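Local coordinates for HAD hydrolase, family IA, variant 3 (Entamoeba histolytica, PDB 6W04), which probably acts as a magnesium-dependent hydrolase of the haloacid dehalogenase superfamily, with its natural substrate not yet established, at residues V4-N9 against I92-A97; F21-M26 against D38-L43; Y68-E73 against S110-N115. All blocks are in the same frame, centred on the assembly; numbering follows the deposited sequence.

Contact 1 of 3, residues V4-N9 against I92-A97. With MG (magnesium ion), chain B.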
loop_
_atom_site.group_PDB
_atom_site.type_symbol
_atom_site.label_atom_id
_atom_site.label_comp_id
_atom_site.label_asym_id
_atom_site.label_seq_id
_atom_site.Cartn_x
_atom_site.Cartn_y
_atom_site.Cartn_z
ATOM N N VAL A 4 12.842 5.671 5.536
ATOM C CA VAL A 4 11.502 5.145 5.771
ATOM C C VAL A 4 10.839 4.914 4.424
ATOM O O VAL A 4 10.824 5.810 3.574
ATOM C CB VAL A 4 10.648 6.109 6.612
ATOM C CG1 VAL A 4 9.239 5.550 6.798
ATOM C CG2 VAL A 4 11.333 6.420 7.928
ATOM N N LEU A 5 10.270 3.729 4.232
ATOM C CA LEU A 5 9.579 3.403 2.986
ATOM C C LEU A 5 8.109 3.213 3.328
ATOM O O LEU A 5 7.764 2.285 4.067
ATOM C CB LEU A 5 10.178 2.146 2.347
ATOM C CG LEU A 5 11.718 2.139 2.342
ATOM C CD1 LEU A 5 12.288 0.824 1.768
ATOM C CD2 LEU A 5 12.257 3.375 1.586
ATOM N N PHE A 6 7.248 4.110 2.836
ATOM C CA PHE A 6 5.810 4.010 3.090
ATOM C C PHE A 6 5.083 3.272 1.965
ATOM O O PHE A 6 5.128 3.699 0.801
ATOM C CB PHE A 6 5.153 5.385 3.210
ATOM C CG PHE A 6 5.657 6.242 4.350
ATOM C CD1 PHE A 6 5.017 6.220 5.580
ATOM C CD2 PHE A 6 6.691 7.146 4.147
ATOM C CE1 PHE A 6 5.438 7.053 6.627
ATOM C CE2 PHE A 6 7.137 7.968 5.193
ATOM C CZ PHE A 6 6.505 7.926 6.419
ATOM N N ASP A 7 4.333 2.238 2.329
ATOM C CA ASP A 7 3.261 1.765 1.452
ATOM C C ASP A 7 2.185 2.834 1.377
ATOM O O ASP A 7 2.074 3.677 2.268
ATOM C CB ASP A 7 2.669 0.473 1.998
ATOM C CG ASP A 7 1.548 -0.070 1.148
ATOM O OD1 ASP A 7 1.714 -0.147 -0.089
ATOM O OD2 ASP A 7 0.510 -0.449 1.728
ATOM N N PHE A 8 1.368 2.813 0.323
ATOM C CA PHE A 8 0.363 3.863 0.193
ATOM C C PHE A 8 -1.042 3.365 0.515
ATOM O O PHE A 8 -1.602 3.756 1.547
ATOM C CB PHE A 8 0.434 4.525 -1.175
ATOM C CG PHE A 8 -0.338 5.812 -1.228
ATOM C CD1 PHE A 8 0.228 6.987 -0.754
ATOM C CD2 PHE A 8 -1.656 5.824 -1.654
ATOM C CE1 PHE A 8 -0.489 8.172 -0.752
ATOM C CE2 PHE A 8 -2.375 7.005 -1.671
ATOM C CZ PHE A 8 -1.791 8.175 -1.214
ATOM N N ASN A 9 -1.630 2.497 -0.320
ATOM C CA ASN A 9 -3.002 2.038 -0.103
ATOM C C ASN A 9 -3.115 1.227 1.181
ATOM O O ASN A 9 -2.395 0.246 1.376
ATOM C CB ASN A 9 -3.451 1.187 -1.290
ATOM C CG ASN A 9 -3.326 1.931 -2.597
ATOM O OD1 ASN A 9 -2.383 1.726 -3.370
ATOM N ND2 ASN A 9 -4.257 2.843 -2.829
ATOM N N ILE A 92 1.513 13.434 7.963
ATOM C CA ILE A 92 2.175 14.667 7.533
ATOM C C ILE A 92 3.203 15.103 8.566
ATOM O O ILE A 92 4.319 15.514 8.217
ATOM C CB ILE A 92 1.141 15.778 7.247
ATOM C CG1 ILE A 92 0.249 15.376 6.063
ATOM C CG2 ILE A 92 1.831 17.097 6.944
ATOM C CD1 ILE A 92 -0.708 16.463 5.623
ATOM N N ASN A 93 2.857 14.995 9.853
ATOM C CA ASN A 93 3.806 15.336 10.911
ATOM C C ASN A 93 5.072 14.503 10.809
ATOM O O ASN A 93 6.183 15.025 10.963
ATOM C CB ASN A 93 3.173 15.129 12.284
ATOM C CG ASN A 93 2.126 16.169 12.612
ATOM O OD1 ASN A 93 2.083 17.247 12.010
ATOM N ND2 ASN A 93 1.276 15.856 13.585
ATOM N N LEU A 94 4.923 13.193 10.586
ATOM C CA LEU A 94 6.099 12.347 10.415
ATOM C C LEU A 94 6.923 12.794 9.212
ATOM O O LEU A 94 8.154 12.885 9.298
ATOM C CB LEU A 94 5.679 10.881 10.270
ATOM C CG LEU A 94 6.806 9.852 10.334
ATOM C CD1 LEU A 94 7.696 10.146 11.546
ATOM C CD2 LEU A 94 6.252 8.404 10.381
ATOM N N PHE A 95 6.259 13.075 8.082
ATOM C CA PHE A 95 6.950 13.583 6.897
ATOM C C PHE A 95 7.837 14.776 7.238
ATOM O O PHE A 95 9.009 14.823 6.854
ATOM C CB PHE A 95 5.949 14.014 5.816
ATOM C CG PHE A 95 5.089 12.914 5.271
ATOM C CD1 PHE A 95 5.417 11.580 5.437
ATOM C CD2 PHE A 95 3.950 13.238 4.552
ATOM C CE1 PHE A 95 4.600 10.587 4.918
ATOM C CE2 PHE A 95 3.139 12.259 4.021
ATOM C CZ PHE A 95 3.463 10.928 4.207
ATOM N N GLU A 96 7.275 15.768 7.935
ATOM C CA GLU A 96 8.042 16.968 8.267
ATOM C C GLU A 96 9.162 16.656 9.252
ATOM O O GLU A 96 10.286 17.157 9.106
ATOM C CB GLU A 96 7.113 18.038 8.839
ATOM C CG GLU A 96 5.944 18.394 7.920
ATOM C CD GLU A 96 4.979 19.378 8.557
ATOM O OE1 GLU A 96 4.238 20.065 7.830
ATOM O OE2 GLU A 96 4.963 19.461 9.800
ATOM N N ALA A 97 8.879 15.827 10.256
ATOM C CA ALA A 97 9.900 15.486 11.234
ATOM C C ALA A 97 11.059 14.735 10.587
ATOM O O ALA A 97 12.221 14.923 10.973
ATOM C CB ALA A 97 9.286 14.671 12.372
HETATM MG MG MG B . -1.207 -1.499 1.306
HETATM O O HOH W 1 0.138 -3.151 1.181
HETATM O O HOH W 2 -3.176 -2.485 1.197
#
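F95 points the edge of its ring at a face of F6. The pair is edge-to-face, or T-shaped. The ring planes stand at 86° and the centroids are 5.2 Å apart. The CE1 corner of F95 makes the touch. It lies closest to F6 CZ, at 3.6 Å, above the face but offset toward the rim. CD1 of F95 follows just behind, above the same rim. F6 CG is anti to its carbonyl carbon (chi1 -62°), and this sends the ring out from the strand toward helix 91-100. V4 CG1 rests against the other face of F6, so the ring is held between a methyl group and an aromatic edge. L94 takes the rim. Its CD2 methyl meets F6 CZ at 4.0 Å, close to the ring plane. One atom, CZ, is therefore touched both from a face and from the edge. No hydrogen bond crosses the contact.

The fold is the Rossmann-like α/β core of HAD enzymes. Segment 4-9 carries its first strand, in the middle of a parallel sheet, and helix 91-100 packs on the sheet. Residues D7 to N9, at the end of this strand, have the D-x-N form of the first HAD motif, with N9 where many relatives have a second aspartate. While F6 faces the helix, D7 belongs to the metal site. D7 OD2 binds the magnesium ion at 2.1 Å, and the backbone oxygen N9 O binds it at the same distance. D169, two waters and an ethanediol oxygen complete the site. D7 OD2 also hydrogen-bonds to T11, and D7 OD1 forms a salt bridge with K144. Beyond F6, the F95 ring meets W128 and F129, which extend the aromatic cluster.

Contact 2 of 3, residues F21-M26 against D38-L43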
loop_
_atom_site.group_PDB
_atom_site.type_symbol
_atom_site.label_atom_id
_atom_site.label_comp_id
_atom_site.label_asym_id
_atom_site.label_seq_id
_atom_site.Cartn_x
_atom_site.Cartn_y
_atom_site.Cartn_z
ATOM N N PHE A 21 -16.130 -1.280 -2.192
ATOM C CA PHE A 21 -17.290 -0.743 -2.911
ATOM C C PHE A 21 -17.124 -0.876 -4.409
ATOM O O PHE A 21 -18.086 -1.189 -5.115
ATOM C CB PHE A 21 -17.511 0.749 -2.633
ATOM C CG PHE A 21 -17.753 1.087 -1.216
ATOM C CD1 PHE A 21 -18.165 0.129 -0.312
ATOM C CD2 PHE A 21 -17.567 2.397 -0.786
ATOM C CE1 PHE A 21 -18.390 0.462 1.013
ATOM C CE2 PHE A 21 -17.786 2.734 0.526
ATOM C CZ PHE A 21 -18.200 1.767 1.428
ATOM N N CYS A 22 -15.935 -0.534 -4.923
ATOM C CA CYS A 22 -15.704 -0.597 -6.363
ATOM C C CYS A 22 -15.770 -2.026 -6.873
ATOM O O CYS A 22 -16.339 -2.273 -7.941
ATOM C CB CYS A 22 -14.359 0.015 -6.734
ATOM S SG CYS A 22 -14.325 1.760 -6.368
ATOM N N TRP A 23 -15.221 -2.987 -6.127
ATOM C CA TRP A 23 -15.349 -4.364 -6.607
ATOM C C TRP A 23 -16.779 -4.864 -6.485
ATOM O O TRP A 23 -17.210 -5.703 -7.287
ATOM C CB TRP A 23 -14.403 -5.323 -5.856
ATOM C CG TRP A 23 -13.007 -5.245 -6.394
ATOM C CD1 TRP A 23 -11.890 -4.803 -5.736
ATOM C CD2 TRP A 23 -12.588 -5.605 -7.712
ATOM N NE1 TRP A 23 -10.789 -4.882 -6.572
ATOM C CE2 TRP A 23 -11.199 -5.363 -7.794
ATOM C CE3 TRP A 23 -13.263 -6.080 -8.852
ATOM C CZ2 TRP A 23 -10.468 -5.589 -8.961
ATOM C CZ3 TRP A 23 -12.538 -6.305 -10.008
ATOM C CH2 TRP A 23 -11.156 -6.055 -10.062
ATOM N N LYS A 24 -17.515 -4.414 -5.469
ATOM C CA LYS A 24 -18.900 -4.842 -5.354
ATOM C C LYS A 24 -19.727 -4.271 -6.490
ATOM O O LYS A 24 -20.567 -4.968 -7.084
ATOM C CB LYS A 24 -19.475 -4.436 -3.984
ATOM C CG LYS A 24 -18.934 -5.343 -2.891
ATOM C CD LYS A 24 -19.372 -4.872 -1.501
ATOM C CE LYS A 24 -18.747 -5.744 -0.433
ATOM N NZ LYS A 24 -19.164 -5.332 0.922
ATOM N N GLU A 25 -19.490 -3.008 -6.814
ATOM C CA GLU A 25 -20.179 -2.397 -7.946
ATOM C C GLU A 25 -19.822 -3.103 -9.249
ATOM O O GLU A 25 -20.701 -3.344 -10.085
ATOM C CB GLU A 25 -19.852 -0.890 -7.999
ATOM C CG GLU A 25 -20.440 -0.150 -9.211
ATOM C CD GLU A 25 -21.973 -0.000 -9.188
ATOM O OE1 GLU A 25 -22.571 0.061 -10.289
ATOM O OE2 GLU A 25 -22.587 0.069 -8.090
ATOM N N MET A 26 -18.545 -3.466 -9.437
ATOM C CA MET A 26 -18.147 -4.170 -10.660
ATOM C C MET A 26 -18.805 -5.537 -10.748
ATOM O O MET A 26 -19.261 -5.948 -11.824
ATOM C CB MET A 26 -16.623 -4.363 -10.727
ATOM C CG MET A 26 -15.829 -3.070 -10.910
ATOM S SD MET A 26 -16.348 -2.170 -12.390
ATOM C CE MET A 26 -15.756 -3.357 -13.581
ATOM N N ASP A 38 -19.033 -11.646 2.857
ATOM C CA ASP A 38 -18.231 -12.858 2.999
ATOM C C ASP A 38 -17.365 -13.099 1.771
ATOM O O ASP A 38 -16.202 -13.495 1.904
ATOM C CB ASP A 38 -19.129 -14.067 3.262
ATOM C CG ASP A 38 -19.805 -14.019 4.641
ATOM O OD1 ASP A 38 -19.225 -13.455 5.600
ATOM O OD2 ASP A 38 -20.929 -14.553 4.759
ATOM N N GLU A 39 -17.907 -12.885 0.563
ATOM C CA GLU A 39 -17.060 -12.996 -0.625
ATOM C C GLU A 39 -15.878 -12.048 -0.532
ATOM O O GLU A 39 -14.732 -12.454 -0.737
ATOM C CB GLU A 39 -17.854 -12.719 -1.906
ATOM C CG GLU A 39 -18.684 -13.901 -2.386
ATOM C CD GLU A 39 -19.447 -13.573 -3.644
ATOM O OE1 GLU A 39 -20.356 -12.719 -3.567
ATOM O OE2 GLU A 39 -19.127 -14.153 -4.712
ATOM N N PHE A 40 -16.128 -10.773 -0.193
ATOM C CA PHE A 40 -15.017 -9.833 -0.231
ATOM C C PHE A 40 -13.982 -10.132 0.849
ATOM O O PHE A 40 -12.783 -9.927 0.617
ATOM C CB PHE A 40 -15.489 -8.375 -0.122
ATOM C CG PHE A 40 -14.359 -7.393 -0.284
ATOM C CD1 PHE A 40 -13.824 -7.141 -1.540
ATOM C CD2 PHE A 40 -13.786 -6.789 0.824
ATOM C CE1 PHE A 40 -12.755 -6.282 -1.692
ATOM C CE2 PHE A 40 -12.723 -5.921 0.687
ATOM C CZ PHE A 40 -12.205 -5.669 -0.572
ATOM N N LYS A 41 -14.408 -10.624 2.017
ATOM C CA LYS A 41 -13.441 -11.045 3.027
ATOM C C LYS A 41 -12.543 -12.157 2.495
ATOM O O LYS A 41 -11.328 -12.148 2.720
ATOM C CB LYS A 41 -14.159 -11.493 4.310
ATOM N N LEU A 42 -13.127 -13.121 1.784
ATOM C CA LEU A 42 -12.340 -14.184 1.169
ATOM C C LEU A 42 -11.366 -13.630 0.125
ATOM O O LEU A 42 -10.220 -14.085 0.021
ATOM C CB LEU A 42 -13.286 -15.202 0.532
ATOM C CG LEU A 42 -12.677 -16.339 -0.289
ATOM C CD1 LEU A 42 -12.331 -17.522 0.611
ATOM C CD2 LEU A 42 -13.602 -16.751 -1.440
ATOM N N LEU A 43 -11.793 -12.634 -0.641
ATOM C CA LEU A 43 -11.033 -12.219 -1.808
ATOM C C LEU A 43 -10.049 -11.098 -1.519
ATOM O O LEU A 43 -9.111 -10.913 -2.304
ATOM C CB LEU A 43 -11.986 -11.765 -2.923
ATOM C CG LEU A 43 -13.002 -12.805 -3.426
ATOM C CD1 LEU A 43 -14.088 -12.116 -4.237
ATOM C CD2 LEU A 43 -12.300 -13.839 -4.274
#
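Segments 21-26 and 38-43 are both helical and come nearest at K24 and F40, whose CA atoms are 8.1 Å apart. The gap is bridged by side chains alone. F40 does most of this work. Its CG is anti to the backbone N (chi1 -175°), which carries the ring across to the other helix. W23 meets the ring and K24 the CB at its base. The ring reaches W23, where F40 CE1 lies 4.4 Å from W23 CD1. W23 CD1 sits at the edge of the phenyl ring, near its plane. The approach to the indole is oblique, so this is a loose apolar touch and not a stack.

K24 approaches from another direction. Its CE is 4.2 Å from F40 CB, and the two side chains cross at about a right angle. K24 runs out fully extended beyond CG, so it is the hydrocarbon part that lies against F40. It also touches P34 and L35 in the loop between the helices. No hydrogen bond links the two segments.

W23 also touches N48, I52 and I55 of helix 48-56, and K72 of helix 62-82. E39, on the same helix as F40, is held by R31 and H54.

The side chain of F40 is about 12 Å from the magnesium ion. The helices here probably belong to an all-helical insert that follows the D-x-N motif in the chain. Such an insert, formed here by helices 16-31, 37-43, 48-56 and 62-82, is consistent with the small α-helical cap of type C1 found in HAD enzymes.

Contact 3 of 3, residues Y68-E73 against S110-N115. With EDO (1,2-ethanediol), chain C.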
loop_
_atom_site.group_PDB
_atom_site.type_symbol
_atom_site.label_atom_id
_atom_site.label_comp_id
_atom_site.label_asym_id
_atom_site.label_seq_id
_atom_site.Cartn_x
_atom_site.Cartn_y
_atom_site.Cartn_z
ATOM N N TYR A 68 -10.736 -5.297 -17.624
ATOM C CA TYR A 68 -11.699 -5.121 -16.538
ATOM C C TYR A 68 -11.046 -4.516 -15.319
ATOM O O TYR A 68 -11.694 -3.768 -14.572
ATOM C CB TYR A 68 -12.364 -6.451 -16.177
ATOM C CG TYR A 68 -13.310 -6.903 -17.255
ATOM C CD1 TYR A 68 -14.482 -6.195 -17.506
ATOM C CD2 TYR A 68 -13.014 -7.992 -18.060
ATOM C CE1 TYR A 68 -15.348 -6.569 -18.509
ATOM C CE2 TYR A 68 -13.882 -8.385 -19.075
ATOM C CZ TYR A 68 -15.050 -7.665 -19.289
ATOM O OH TYR A 68 -15.928 -8.027 -20.281
ATOM N N ALA A 69 -9.770 -4.820 -15.086
ATOM C CA ALA A 69 -9.090 -4.148 -13.984
ATOM C C ALA A 69 -9.072 -2.646 -14.210
ATOM O O ALA A 69 -9.288 -1.863 -13.276
ATOM C CB ALA A 69 -7.674 -4.691 -13.807
ATOM N N GLU A 70 -8.848 -2.217 -15.444
ATOM C CA GLU A 70 -8.832 -0.781 -15.682
ATOM C C GLU A 70 -10.224 -0.171 -15.502
ATOM O O GLU A 70 -10.346 0.980 -15.055
ATOM C CB GLU A 70 -8.262 -0.485 -17.072
ATOM C CG GLU A 70 -8.319 0.991 -17.485
ATOM C CD GLU A 70 -7.603 1.941 -16.506
ATOM O OE1 GLU A 70 -6.757 1.488 -15.689
ATOM O OE2 GLU A 70 -7.895 3.156 -16.565
ATOM N N GLU A 71 -11.289 -0.906 -15.853
ATOM C CA GLU A 71 -12.633 -0.410 -15.539
ATOM C C GLU A 71 -12.824 -0.251 -14.035
ATOM O O GLU A 71 -13.422 0.732 -13.581
ATOM C CB GLU A 71 -13.718 -1.342 -16.093
ATOM C CG GLU A 71 -13.791 -1.390 -17.605
ATOM C CD GLU A 71 -15.010 -2.160 -18.134
ATOM O OE1 GLU A 71 -15.872 -2.592 -17.327
ATOM O OE2 GLU A 71 -15.097 -2.329 -19.370
ATOM N N LYS A 72 -12.380 -1.238 -13.239
ATOM C CA LYS A 72 -12.489 -1.092 -11.793
ATOM C C LYS A 72 -11.641 0.072 -11.288
ATOM O O LYS A 72 -12.072 0.826 -10.406
ATOM C CB LYS A 72 -12.084 -2.392 -11.087
ATOM C CG LYS A 72 -12.058 -2.243 -9.542
ATOM C CD LYS A 72 -10.681 -1.854 -9.006
ATOM C CE LYS A 72 -10.759 -1.468 -7.504
ATOM N NZ LYS A 72 -9.384 -1.195 -6.995
ATOM N N GLU A 73 -10.425 0.231 -11.816
ATOM C CA GLU A 73 -9.567 1.299 -11.317
ATOM C C GLU A 73 -10.068 2.672 -11.731
ATOM O O GLU A 73 -9.914 3.631 -10.966
ATOM C CB GLU A 73 -8.108 1.093 -11.763
ATOM C CG GLU A 73 -7.474 -0.182 -11.191
ATOM C CD GLU A 73 -7.348 -0.263 -9.642
ATOM O OE1 GLU A 73 -7.914 0.550 -8.875
ATOM O OE2 GLU A 73 -6.661 -1.194 -9.178
ATOM N N SER A 110 1.821 -0.785 -4.917
ATOM C CA SER A 110 1.458 -1.711 -5.983
ATOM C C SER A 110 0.591 -1.058 -7.043
ATOM O O SER A 110 0.333 -1.682 -8.076
ATOM C CB SER A 110 0.694 -2.916 -5.436
ATOM O OG SER A 110 1.426 -3.626 -4.460
ATOM N N SER A 111 0.105 0.155 -6.797
ATOM C CA SER A 111 -0.794 0.809 -7.741
ATOM C C SER A 111 -0.082 1.087 -9.059
ATOM O O SER A 111 1.121 1.357 -9.085
ATOM C CB SER A 111 -1.314 2.130 -7.151
ATOM O OG SER A 111 -2.190 1.897 -6.044
ATOM N N ASP A 112 -0.836 1.021 -10.160
ATOM C CA ASP A 112 -0.337 1.456 -11.460
ATOM C C ASP A 112 -0.258 2.981 -11.521
ATOM O O ASP A 112 -0.720 3.690 -10.630
ATOM C CB ASP A 112 -1.222 0.925 -12.595
ATOM C CG ASP A 112 -2.652 1.507 -12.607
ATOM O OD1 ASP A 112 -3.043 2.395 -11.803
ATOM O OD2 ASP A 112 -3.422 1.041 -13.474
ATOM N N TRP A 113 0.319 3.497 -12.612
ATOM C CA TRP A 113 0.482 4.950 -12.724
ATOM C C TRP A 113 -0.863 5.681 -12.695
ATOM O O TRP A 113 -0.973 6.772 -12.115
ATOM C CB TRP A 113 1.229 5.319 -14.007
ATOM C CG TRP A 113 1.154 6.800 -14.198
ATOM C CD1 TRP A 113 0.349 7.488 -15.071
ATOM C CD2 TRP A 113 1.866 7.790 -13.436
ATOM N NE1 TRP A 113 0.548 8.847 -14.920
ATOM C CE2 TRP A 113 1.479 9.055 -13.928
ATOM C CE3 TRP A 113 2.813 7.725 -12.405
ATOM C CZ2 TRP A 113 1.975 10.244 -13.394
ATOM C CZ3 TRP A 113 3.325 8.917 -11.879
ATOM C CH2 TRP A 113 2.893 10.159 -12.376
ATOM N N GLY A 114 -1.887 5.124 -13.351
ATOM C CA GLY A 114 -3.205 5.756 -13.319
ATOM C C GLY A 114 -3.625 6.180 -11.921
ATOM O O GLY A 114 -4.045 7.325 -11.693
ATOM N N ASN A 115 -3.511 5.262 -10.959
ATOM C CA ASN A 115 -3.915 5.576 -9.585
ATOM C C ASN A 115 -2.937 6.552 -8.938
ATOM O O ASN A 115 -3.354 7.482 -8.224
ATOM C CB ASN A 115 -4.027 4.280 -8.759
ATOM C CG ASN A 115 -5.282 3.500 -9.061
ATOM O OD1 ASN A 115 -6.110 3.919 -9.873
ATOM N ND2 ASN A 115 -5.436 2.340 -8.410
HETATM C C1 EDO C . -2.010 -2.132 -1.591
HETATM O O1 EDO C . -1.118 -1.425 -0.738
HETATM C C2 EDO C . -1.117 -2.585 -2.694
HETATM O O2 EDO C . 0.121 -2.856 -2.042
#
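E73 and N115 join helix 62-82, of the probable helical cap, to the Rossmann-like HAD core. Segment 110-115 comes just after T109, which probably takes the motif II position. One hydrogen bond crosses: N115 ND2 gives to E73 OE1 at 3.1 Å, almost straight (178°). The donor comes from above the carboxylate plane, while E73 OE1 lies in the amide plane, so the two flat groups stand nearly perpendicular. N115 OD1 accepts from R77.

A salt bridge grips the same oxygen. K72 NZ reaches E73 OE1 at 3.0 Å from the opposite face of the carboxylate. E73 OE2 accepts from N48.

Like charges also approach. E70 OE1 and D112 OD2 are 4.0 Å apart, but this is doubtful, because D112 has two conformers. R77 probably offsets the two charges: it forms a salt bridge with E70 and a long, weak ion pair with D112. In this conformer D112 OD1 also caps helix 113-123, accepting from N115 N at 3.0 Å.

A 1,2-ethanediol, probably from the crystallisation liquor, binds the magnesium ion through its O1. Its O2 is hydrogen-bonded to S110 OG at 2.9 Å.

Overall arrangement
Contact 1 is fully buried in the α/β core. Contact 2 is partly buried and lies within the probable helical cap, with about 28 Å between the centres of the two. Contact 3, also partly buried, joins cap and core. Its second segment continues strand 105-112, the neighbour of strand 3-7 in the sheet, and N9 OD1 meets S111 OG at 2.7 Å. Its first segment packs on helix 16-31 of contact 2, where K72 lies against C22, W23 and M26. The chemistry follows the place. Contact 1 packs aromatic and aliphatic groups, and its strand segment carries metal ligands at the other end. Contact 2 is sparse and apolar, and contact 3 is polar and charged.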